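Local coordinates for protein uncharacterized oxidoreductase yvaA (Bacillus subtilis subsp. subtilis, PDB 3GDO) that catalyses the reversible NADPH-dependent reduction of scyllo-inosose to scyllo-inositol and does not accept NADH in place of NADPH, at residues G22-V27 with R264-D269; R125-D130 with Y302-R307; F131-K136 with I295-G300. One frame throughout, in Å; residues are numbered along the deposited sequence. Where two conformers were deposited one is given.

Interaction 1. Residues G22-V27 with R264-D269; sequences GPLLDV and RKPEDD
Lys265 reaches Asp26 with the end of its side chain. Lys265 NZ forms a salt bridge with Asp26 OD2 at 3.4 Å, and Lys265 CE lies about as near to the same oxygen. The two side chains cross at about a right angle. With CG anti to the backbone N (chi1 -175°), the Asp26 carboxylate is carried to the lysine tip. Lower down, the lysine runs past Val27 in the opposite sense, with Lys265 CD 3.7 Å from Val27 CG1. An alanine in place of Lys265 would probably leave Asp26 without this charged mate and open a gap beside Val27 CG1.

Pro266 makes the apolar half. Pro266 CG meets Leu24 CD2 at 3.7 Å, and Pro266 CD lies 4.2 Å from Val27 CG2. Its carbonyl O is also close to Val27 CG1. No hydrogen bond links the two segments.

Helix 15-26 belongs to the NADP-binding Rossmann domain. Its start carries part of a glycine-rich sequence consistent with the GxGxxG dinucleotide-binding turn. Residues 264-269 come from the loop after helix 256-261, in the C-terminal alpha/beta part of this Gfo/Idh/MocA enzyme. The contact therefore bridges the two domains.

Further out, Leu303 of helix 303-315 packs on Leu24, Val27 and Pro266. Leu260 of helix 256-261 backs Pro23 and Leu24, and Trp271 touches Pro266.

Interaction 2. Residues R125-D130 with Y302-R307; sequences RRWDND and YLTYYR
Tyr302 and Trp127 meet at the junction between the Rossmann domain and the C-terminal alpha/beta domain. Residues 125-130 lead from the last strand of the Rossmann sheet, 119-122, into helix 129-139. Residues 302-307 lie at the N-terminal part of helix 303-315.

Tyr302 leaves its backbone with CB heading away from the other segment. Its CG is anti to the carbonyl carbon (chi1 -73°), and the ring comes back toward Trp127 and Asp128. Tyr302 CD1 lies 4.2 Å from Trp127 CB, with Trp127 O also near. Tyr302 CE1 is close to Asp128 OD1. At the tip, Tyr302 OH donates a short hydrogen bond to Asp128 OD1, 2.6 Å away. The acceptor uses its syn lone pair and lies in the ring plane at its edge. The carboxylate is turned 32° from the ring. The same Tyr302 OH sits 3.4 Å above the guanidinium plane of Arg125, toward the rim. That is not a hydrogen bond. The guanidinium, paired with Glu257, would probably stabilise negative charge on the phenol oxygen.

The indole of Trp127 lies against helix 303-315. Tyr305 CB is over one face, 4.0 Å above the plane and offset toward the rim. Arg126 CB covers the opposite face. Trp127 CZ3 meets the edge of the Tyr305 ring at CD1, near its plane, while the Tyr305 hydroxyl is hydrogen-bonded to Ser120 OG. Thr304 bonds to Ser301 through OG1, and the methyl Thr304 CG2 lies 3.4 Å from Trp127 NE1.

Interaction 3. Residues F131-K136 with I295-G300; sequences FLTIKK and IPSVNG
Thr133 and Val298 face each other where helix 129-139 meets the loop running from strand 289-295 to helix 303-315. This is helix-to-loop packing in the C-terminal alpha/beta domain. The strand is the outermost one at its end of the mixed sheet, and the chain leaves it to pass beside the helix.

One hydrogen bond crosses the contact. Val298 N donates to Thr133 OG1 at 2.9 Å, with a bent N-H...O angle of 136°. With OG1 anti to its own carbonyl carbon (chi1 -53°), Thr133 places this oxygen within reach of both Val298 N and Asn129 O. It is hydrogen-bonded to Asn129 O too, one helical turn earlier. One hydroxyl thus joins the helix backbone to the loop backbone. Ser297, next to Val298, turns its own OG to Asp274.

Apolar contacts lie around this bond. Val298 points toward the helix and crosses Leu132 at about a right angle, Val298 CB to Leu132 CB at 3.9 Å. Its two methyls part: CG1 goes to Leu132, and Val298 CG2 meets Lys136 CD at 3.7 Å. Val298 thus touches the methylene part of the stretched Lys136 chain. Lys136 NZ makes a long, weak ion pair with Glu140. On the sheet side, the methyl Thr133 CG2 meets Ile295 CG2 at 3.9 Å. Phe248 of strand 246-250 touches both residues.

Carbon also packs on a backbone oxygen. Leu132 CD1 lies 3.3 Å from Asn299 O and 4.3 Å from Gly300 CA.

All three contacts are partly buried. Interaction 2 is the most central, its centre about 9 Å from the chain centre, against about 16 and 18 Å for interactions 3 and 1. Interactions 2 and 3 share helix 129-139, and interaction 3 is nested inside the loop that interaction 2 closes. Interaction 1 uses other elements but touches interaction 2 where Leu25 packs on Tyr306, and interaction 3 where Asp269 O lies near Asn299 ND2. The chemistry differs with place. Interaction 1 pairs charges at a partly exposed edge beside proline packing. Interaction 2 relies on aromatic rings and a phenol-carboxylate bond. Interaction 3 joins a helix hydroxyl to a loop amide among aliphatic side chains.

Interaction 1. Residues G22-V27 with R264-D269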
loop_
_atom_site.group_PDB
_atom_site.type_symbol
_atom_site.label_atom_id
_atom_site.label_comp_id
_atom_site.label_asym_id
_atom_site.label_seq_id
_atom_site.Cartn_x
_atom_site.Cartn_y
_atom_site.Cartn_z
ATOM N N GLY B 22 24.049 -21.774 -13.472
ATOM C CA GLY B 22 24.535 -23.050 -13.950
ATOM C C GLY B 22 23.499 -23.948 -14.565
ATOM O O GLY B 22 23.665 -24.348 -15.708
ATOM N N PRO B 23 22.421 -24.271 -13.818
ATOM C CA PRO B 23 21.410 -25.178 -14.335
ATOM C C PRO B 23 20.706 -24.638 -15.581
ATOM O O PRO B 23 20.255 -25.419 -16.420
ATOM C CB PRO B 23 20.414 -25.274 -13.171
ATOM C CG PRO B 23 21.197 -25.046 -11.984
ATOM C CD PRO B 23 22.255 -24.055 -12.366
ATOM N N LEU B 24 20.571 -23.320 -15.696
ATOM C CA LEU B 24 19.897 -22.742 -16.862
ATOM C C LEU B 24 20.820 -22.814 -18.093
ATOM O O LEU B 24 20.396 -23.204 -19.191
ATOM C CB LEU B 24 19.494 -21.299 -16.580
ATOM C CG LEU B 24 18.513 -21.084 -15.419
ATOM C CD1 LEU B 24 18.144 -19.626 -15.272
ATOM C CD2 LEU B 24 17.258 -21.943 -15.597
ATOM N N LEU B 25 22.080 -22.429 -17.888
ATOM C CA LEU B 25 23.086 -22.447 -18.955
ATOM C C LEU B 25 23.249 -23.872 -19.457
ATOM O O LEU B 25 23.273 -24.110 -20.656
ATOM C CB LEU B 25 24.411 -21.846 -18.488
ATOM C CG LEU B 25 24.439 -20.327 -18.223
ATOM C CD1 LEU B 25 25.700 -19.896 -17.477
ATOM C CD2 LEU B 25 24.347 -19.569 -19.525
ATOM N N ASP B 26 23.248 -24.816 -18.525
ATOM C CA ASP B 26 23.298 -26.256 -18.807
ATOM C C ASP B 26 22.251 -26.801 -19.788
ATOM O O ASP B 26 22.545 -27.752 -20.505
ATOM C CB ASP B 26 23.245 -27.034 -17.482
ATOM C CG ASP B 26 23.415 -28.531 -17.666
ATOM O OD1 ASP B 26 24.529 -28.948 -18.031
ATOM O OD2 ASP B 26 22.446 -29.292 -17.429
ATOM N N VAL B 27 21.029 -26.262 -19.817
ATOM C CA VAL B 27 20.033 -26.828 -20.754
ATOM C C VAL B 27 19.995 -26.144 -22.129
ATOM O O VAL B 27 19.229 -26.541 -22.995
ATOM C CB VAL B 27 18.595 -26.958 -20.165
ATOM C CG1 VAL B 27 18.606 -27.794 -18.892
ATOM C CG2 VAL B 27 17.977 -25.572 -19.909
ATOM N N ARG B 264 15.738 -29.133 -9.767
ATOM C CA ARG B 264 15.025 -29.346 -11.030
ATOM C C ARG B 264 15.571 -28.418 -12.123
ATOM O O ARG B 264 16.168 -27.374 -11.835
ATOM C CB ARG B 264 13.503 -29.183 -10.857
ATOM C CG ARG B 264 12.853 -30.197 -9.902
ATOM C CD ARG B 264 11.316 -30.176 -9.966
ATOM N NE ARG B 264 10.713 -29.043 -9.256
ATOM C CZ ARG B 264 10.396 -29.055 -7.965
ATOM N NH1 ARG B 264 10.633 -30.140 -7.250
ATOM N NH2 ARG B 264 9.853 -27.987 -7.385
ATOM N N LYS B 265 15.382 -28.819 -13.372
ATOM C CA LYS B 265 15.895 -28.098 -14.533
ATOM C C LYS B 265 14.731 -27.851 -15.440
ATOM O O LYS B 265 13.773 -28.589 -15.364
ATOM C CB LYS B 265 16.902 -28.969 -15.303
ATOM C CG LYS B 265 18.351 -28.826 -14.867
ATOM C CD LYS B 265 19.272 -29.651 -15.760
ATOM C CE LYS B 265 20.422 -30.244 -14.959
ATOM N NZ LYS B 265 21.188 -29.168 -14.220
ATOM N N PRO B 266 14.812 -26.825 -16.308
ATOM C CA PRO B 266 13.781 -26.647 -17.344
ATOM C C PRO B 266 13.881 -27.739 -18.425
ATOM O O PRO B 266 14.912 -27.848 -19.081
ATOM C CB PRO B 266 14.111 -25.285 -17.941
ATOM C CG PRO B 266 15.077 -24.631 -16.985
ATOM C CD PRO B 266 15.793 -25.729 -16.299
ATOM N N GLU B 267 12.839 -28.548 -18.597
ATOM C CA GLU B 267 12.932 -29.686 -19.518
ATOM C C GLU B 267 11.676 -29.909 -20.315
ATOM O O GLU B 267 11.698 -30.648 -21.303
ATOM C CB GLU B 267 13.285 -30.965 -18.775
ATOM C CG GLU B 267 14.777 -31.214 -18.690
ATOM C CD GLU B 267 15.192 -31.880 -17.387
ATOM O OE1 GLU B 267 14.299 -32.244 -16.581
ATOM O OE2 GLU B 267 16.418 -32.039 -17.168
ATOM N N ASP B 268 10.582 -29.283 -19.885
ATOM C CA ASP B 268 9.326 -29.329 -20.631
ATOM C C ASP B 268 8.538 -28.034 -20.449
ATOM O O ASP B 268 9.004 -27.109 -19.763
ATOM C CB ASP B 268 8.484 -30.532 -20.199
ATOM C CG ASP B 268 8.084 -30.466 -18.747
ATOM O OD1 ASP B 268 8.241 -31.479 -18.046
ATOM O OD2 ASP B 268 7.633 -29.393 -18.285
ATOM N N ASP B 269 7.336 -27.994 -21.031
ATOM C CA ASP B 269 6.471 -26.799 -21.055
ATOM C C ASP B 269 5.828 -26.414 -19.713
ATOM O O ASP B 269 5.262 -25.329 -19.574
ATOM C CB ASP B 269 5.404 -26.991 -22.125
ATOM C CG ASP B 269 6.006 -27.426 -23.442
ATOM O OD1 ASP B 269 6.721 -26.595 -24.062
ATOM O OD2 ASP B 269 5.807 -28.606 -23.834
#

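Interaction 2. Residues R125-D130 with Y302-R307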
loop_
_atom_site.group_PDB
_atom_site.type_symbol
_atom_site.label_atom_id
_atom_site.label_comp_id
_atom_site.label_asym_id
_atom_site.label_seq_id
_atom_site.Cartn_x
_atom_site.Cartn_y
_atom_site.Cartn_z
ATOM N N ARG B 125 13.751 -11.089 -13.020
ATOM C CA ARG B 125 12.329 -10.994 -12.622
ATOM C C ARG B 125 11.462 -10.358 -13.702
ATOM O O ARG B 125 10.243 -10.307 -13.540
ATOM C CB ARG B 125 12.105 -10.218 -11.290
ATOM C CG ARG B 125 12.670 -10.817 -10.000
ATOM C CD ARG B 125 13.221 -12.181 -10.166
ATOM N NE ARG B 125 13.394 -12.843 -8.885
ATOM C CZ ARG B 125 14.498 -13.486 -8.503
ATOM N NH1 ARG B 125 15.576 -13.544 -9.282
ATOM N NH2 ARG B 125 14.528 -14.076 -7.318
ATOM N N ARG B 126 12.055 -9.862 -14.794
ATOM C CA ARG B 126 11.238 -9.488 -15.944
ATOM C C ARG B 126 10.657 -10.745 -16.603
ATOM O O ARG B 126 9.780 -10.627 -17.440
ATOM C CB ARG B 126 11.997 -8.691 -16.998
ATOM C CG ARG B 126 12.512 -7.327 -16.550
ATOM C CD ARG B 126 13.218 -6.633 -17.710
ATOM N NE ARG B 126 13.985 -5.489 -17.243
ATOM C CZ ARG B 126 14.723 -4.702 -18.020
ATOM N NH1 ARG B 126 14.815 -4.909 -19.344
ATOM N NH2 ARG B 126 15.396 -3.703 -17.466
ATOM N N TRP B 127 11.174 -11.922 -16.266
ATOM C CA TRP B 127 10.601 -13.198 -16.805
ATOM C C TRP B 127 9.926 -14.074 -15.726
ATOM O O TRP B 127 9.749 -15.289 -15.914
ATOM C CB TRP B 127 11.626 -13.964 -17.709
ATOM C CG TRP B 127 12.033 -13.107 -18.923
ATOM C CD1 TRP B 127 11.442 -13.086 -20.182
ATOM C CD2 TRP B 127 13.076 -12.120 -18.959
ATOM N NE1 TRP B 127 12.046 -12.134 -20.971
ATOM C CE2 TRP B 127 13.055 -11.534 -20.252
ATOM C CE3 TRP B 127 13.998 -11.644 -18.005
ATOM C CZ2 TRP B 127 13.932 -10.521 -20.623
ATOM C CZ3 TRP B 127 14.877 -10.638 -18.377
ATOM C CH2 TRP B 127 14.846 -10.097 -19.683
ATOM N N ASP B 128 9.549 -13.450 -14.598
ATOM C CA ASP B 128 8.671 -14.064 -13.588
ATOM C C ASP B 128 7.268 -14.262 -14.182
ATOM O O ASP B 128 6.809 -13.430 -14.992
ATOM C CB ASP B 128 8.551 -13.172 -12.340
ATOM C CG ASP B 128 9.661 -13.402 -11.335
ATOM O OD1 ASP B 128 10.649 -14.095 -11.656
ATOM O OD2 ASP B 128 9.551 -12.895 -10.180
ATOM N N ASN B 129 6.599 -15.366 -13.812
ATOM C CA ASN B 129 5.245 -15.602 -14.341
ATOM C C ASN B 129 4.287 -14.416 -14.206
ATOM O O ASN B 129 3.685 -13.972 -15.194
ATOM C CB ASN B 129 4.618 -16.924 -13.833
ATOM C CG ASN B 129 4.767 -17.173 -12.320
ATOM O OD1 ASN B 129 4.904 -16.253 -11.468
ATOM N ND2 ASN B 129 4.716 -18.444 -11.979
ATOM N N ASP B 130 4.162 -13.881 -12.986
ATOM C CA ASP B 130 3.212 -12.801 -12.725
ATOM C C ASP B 130 3.498 -11.585 -13.597
ATOM O O ASP B 130 2.578 -11.028 -14.231
ATOM C CB ASP B 130 3.164 -12.437 -11.221
ATOM C CG ASP B 130 4.550 -12.402 -10.549
ATOM O OD1 ASP B 130 5.566 -12.136 -11.245
ATOM O OD2 ASP B 130 4.635 -12.628 -9.300
ATOM N N TYR B 302 12.887 -17.866 -17.267
ATOM C CA TYR B 302 14.200 -17.262 -17.032
ATOM C C TYR B 302 15.186 -17.596 -18.179
ATOM O O TYR B 302 16.122 -16.846 -18.425
ATOM C CB TYR B 302 14.827 -17.716 -15.692
ATOM C CG TYR B 302 14.208 -17.132 -14.398
ATOM C CD1 TYR B 302 13.354 -16.025 -14.427
ATOM C CD2 TYR B 302 14.517 -17.686 -13.164
ATOM C CE1 TYR B 302 12.807 -15.503 -13.246
ATOM C CE2 TYR B 302 13.976 -17.166 -11.945
ATOM C CZ TYR B 302 13.123 -16.090 -12.008
ATOM O OH TYR B 302 12.607 -15.567 -10.847
ATOM N N LEU B 303 14.978 -18.733 -18.836
ATOM C CA LEU B 303 15.774 -19.125 -20.025
ATOM C C LEU B 303 15.810 -18.016 -21.050
ATOM O O LEU B 303 16.840 -17.825 -21.739
ATOM C CB LEU B 303 15.213 -20.386 -20.685
ATOM C CG LEU B 303 15.348 -21.697 -19.892
ATOM C CD1 LEU B 303 14.714 -22.872 -20.697
ATOM C CD2 LEU B 303 16.846 -21.968 -19.562
ATOM N N THR B 304 14.700 -17.276 -21.144
ATOM C CA THR B 304 14.566 -16.243 -22.154
ATOM C C THR B 304 15.706 -15.222 -22.043
ATOM O O THR B 304 16.268 -14.830 -23.078
ATOM C CB THR B 304 13.147 -15.580 -22.133
ATOM O OG1 THR B 304 12.158 -16.598 -22.321
ATOM C CG2 THR B 304 12.972 -14.510 -23.206
ATOM N N TYR B 305 16.078 -14.814 -20.817
ATOM C CA TYR B 305 17.216 -13.909 -20.660
ATOM C C TYR B 305 18.467 -14.503 -21.366
ATOM O O TYR B 305 19.175 -13.809 -22.098
ATOM C CB TYR B 305 17.529 -13.639 -19.186
ATOM C CG TYR B 305 18.782 -12.825 -18.965
ATOM C CD1 TYR B 305 18.713 -11.446 -18.843
ATOM C CD2 TYR B 305 20.019 -13.426 -18.853
ATOM C CE1 TYR B 305 19.828 -10.689 -18.628
ATOM C CE2 TYR B 305 21.150 -12.664 -18.640
ATOM C CZ TYR B 305 21.045 -11.303 -18.537
ATOM O OH TYR B 305 22.150 -10.525 -18.322
ATOM N N TYR B 306 18.733 -15.784 -21.165
ATOM C CA TYR B 306 19.956 -16.314 -21.751
ATOM C C TYR B 306 19.884 -16.599 -23.271
ATOM O O TYR B 306 20.893 -16.514 -23.944
ATOM C CB TYR B 306 20.513 -17.499 -20.942
ATOM C CG TYR B 306 21.368 -17.046 -19.765
ATOM C CD1 TYR B 306 22.541 -16.347 -19.981
ATOM C CD2 TYR B 306 20.997 -17.325 -18.433
ATOM C CE1 TYR B 306 23.331 -15.904 -18.919
ATOM C CE2 TYR B 306 21.794 -16.920 -17.350
ATOM C CZ TYR B 306 22.949 -16.203 -17.602
ATOM O OH TYR B 306 23.778 -15.787 -16.588
ATOM N N ARG B 307 18.713 -16.958 -23.793
ATOM C CA ARG B 307 18.553 -17.089 -25.249
ATOM C C ARG B 307 18.772 -15.730 -25.907
ATOM O O ARG B 307 19.362 -15.635 -26.995
ATOM C CB ARG B 307 17.184 -17.629 -25.607
ATOM C CG ARG B 307 16.951 -19.045 -25.158
ATOM C CD ARG B 307 15.517 -19.494 -25.498
ATOM N NE ARG B 307 15.376 -20.933 -25.284
ATOM C CZ ARG B 307 14.432 -21.516 -24.554
ATOM N NH1 ARG B 307 13.472 -20.811 -23.987
ATOM N NH2 ARG B 307 14.406 -22.835 -24.453
#

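Interaction 3. Residues F131-K136 with I295-G300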
loop_
_atom_site.group_PDB
_atom_site.type_symbol
_atom_site.label_atom_id
_atom_site.label_comp_id
_atom_site.label_asym_id
_atom_site.label_seq_id
_atom_site.Cartn_x
_atom_site.Cartn_y
_atom_site.Cartn_z
ATOM N N PHE B 131 4.768 -11.173 -13.642
ATOM C CA PHE B 131 5.147 -10.030 -14.449
ATOM C C PHE B 131 4.879 -10.269 -15.943
ATOM O O PHE B 131 4.408 -9.382 -16.638
ATOM C CB PHE B 131 6.598 -9.615 -14.199
ATOM C CG PHE B 131 6.941 -8.279 -14.790
ATOM C CD1 PHE B 131 6.410 -7.121 -14.271
ATOM C CD2 PHE B 131 7.805 -8.180 -15.866
ATOM C CE1 PHE B 131 6.706 -5.893 -14.825
ATOM C CE2 PHE B 131 8.107 -6.963 -16.439
ATOM C CZ PHE B 131 7.571 -5.806 -15.909
ATOM N N LEU B 132 5.123 -11.478 -16.413
ATOM C CA LEU B 132 4.864 -11.789 -17.799
ATOM C C LEU B 132 3.377 -11.656 -18.061
ATOM O O LEU B 132 2.983 -11.131 -19.110
ATOM C CB LEU B 132 5.364 -13.199 -18.165
ATOM C CG LEU B 132 6.890 -13.318 -18.361
ATOM C CD1 LEU B 132 7.220 -14.738 -18.809
ATOM C CD2 LEU B 132 7.456 -12.252 -19.360
ATOM N N THR B 133 2.574 -12.129 -17.105
ATOM C CA THR B 133 1.107 -12.067 -17.206
ATOM C C THR B 133 0.623 -10.619 -17.349
ATOM O O THR B 133 -0.123 -10.312 -18.282
ATOM C CB THR B 133 0.469 -12.749 -16.015
ATOM O OG1 THR B 133 1.026 -14.063 -15.897
ATOM C CG2 THR B 133 -1.088 -12.785 -16.120
ATOM N N ILE B 134 1.064 -9.749 -16.437
ATOM C CA ILE B 134 0.896 -8.286 -16.557
ATOM C C ILE B 134 1.277 -7.657 -17.923
ATOM O O ILE B 134 0.485 -6.884 -18.505
ATOM C CB ILE B 134 1.621 -7.550 -15.401
ATOM C CG1 ILE B 134 0.909 -7.813 -14.049
ATOM C CG2 ILE B 134 1.766 -6.027 -15.690
ATOM C CD1 ILE B 134 1.901 -7.694 -12.792
ATOM N N LYS B 135 2.479 -7.945 -18.416
ATOM C CA LYS B 135 2.861 -7.476 -19.766
ATOM C C LYS B 135 1.904 -7.996 -20.859
ATOM O O LYS B 135 1.564 -7.279 -21.791
ATOM C CB LYS B 135 4.306 -7.858 -20.101
ATOM C CG LYS B 135 5.320 -6.898 -19.492
ATOM C CD LYS B 135 6.761 -7.285 -19.818
ATOM C CE LYS B 135 7.053 -7.178 -21.319
ATOM N NZ LYS B 135 8.505 -7.153 -21.544
ATOM N N LYS B 136 1.463 -9.239 -20.730
ATOM C CA LYS B 136 0.496 -9.773 -21.684
ATOM C C LYS B 136 -0.871 -9.042 -21.608
ATOM O O LYS B 136 -1.456 -8.683 -22.652
ATOM C CB LYS B 136 0.344 -11.275 -21.502
ATOM C CG LYS B 136 -0.323 -11.956 -22.674
ATOM C CD LYS B 136 -0.719 -13.365 -22.311
ATOM C CE LYS B 136 -0.921 -14.221 -23.555
ATOM N NZ LYS B 136 -1.951 -15.262 -23.267
ATOM N N ILE B 295 -7.248 -14.928 -14.291
ATOM C CA ILE B 295 -6.309 -15.002 -15.430
ATOM C C ILE B 295 -5.205 -16.047 -15.195
ATOM O O ILE B 295 -4.358 -15.863 -14.305
ATOM C CB ILE B 295 -5.644 -13.635 -15.734
ATOM C CG1 ILE B 295 -6.685 -12.505 -15.799
ATOM C CG2 ILE B 295 -4.812 -13.700 -17.016
ATOM C CD1 ILE B 295 -7.661 -12.583 -16.978
ATOM N N PRO B 296 -5.213 -17.163 -15.970
ATOM C CA PRO B 296 -4.118 -18.132 -15.785
ATOM C C PRO B 296 -2.785 -17.462 -16.141
ATOM O O PRO B 296 -2.692 -16.787 -17.155
ATOM C CB PRO B 296 -4.477 -19.289 -16.760
ATOM C CG PRO B 296 -5.968 -19.080 -17.079
ATOM C CD PRO B 296 -6.147 -17.575 -17.043
ATOM N N SER B 297 -1.788 -17.588 -15.269
ATOM C CA SER B 297 -0.523 -16.874 -15.449
ATOM C C SER B 297 0.273 -17.430 -16.640
ATOM O O SER B 297 0.297 -18.634 -16.842
ATOM C CB SER B 297 0.318 -16.982 -14.170
ATOM O OG SER B 297 -0.431 -16.648 -13.008
ATOM N N VAL B 298 0.907 -16.566 -17.427
ATOM C CA VAL B 298 1.924 -16.994 -18.419
ATOM C C VAL B 298 3.035 -17.705 -17.636
ATOM O O VAL B 298 3.389 -17.251 -16.548
ATOM C CB VAL B 298 2.540 -15.784 -19.137
ATOM C CG1 VAL B 298 3.667 -16.212 -20.102
ATOM C CG2 VAL B 298 1.469 -15.005 -19.881
ATOM N N ASN B 299 3.550 -18.816 -18.149
ATOM C CA ASN B 299 4.652 -19.531 -17.506
ATOM C C ASN B 299 5.880 -18.628 -17.350
ATOM O O ASN B 299 6.178 -17.864 -18.228
ATOM C CB ASN B 299 5.001 -20.830 -18.270
ATOM C CG ASN B 299 3.954 -21.942 -18.050
ATOM O OD1 ASN B 299 2.765 -21.655 -17.966
ATOM N ND2 ASN B 299 4.396 -23.196 -17.947
ATOM N N GLY B 300 6.560 -18.690 -16.211
ATOM C CA GLY B 300 7.801 -17.926 -16.034
ATOM C C GLY B 300 8.887 -18.534 -16.922
ATOM O O GLY B 300 8.899 -19.764 -17.140
#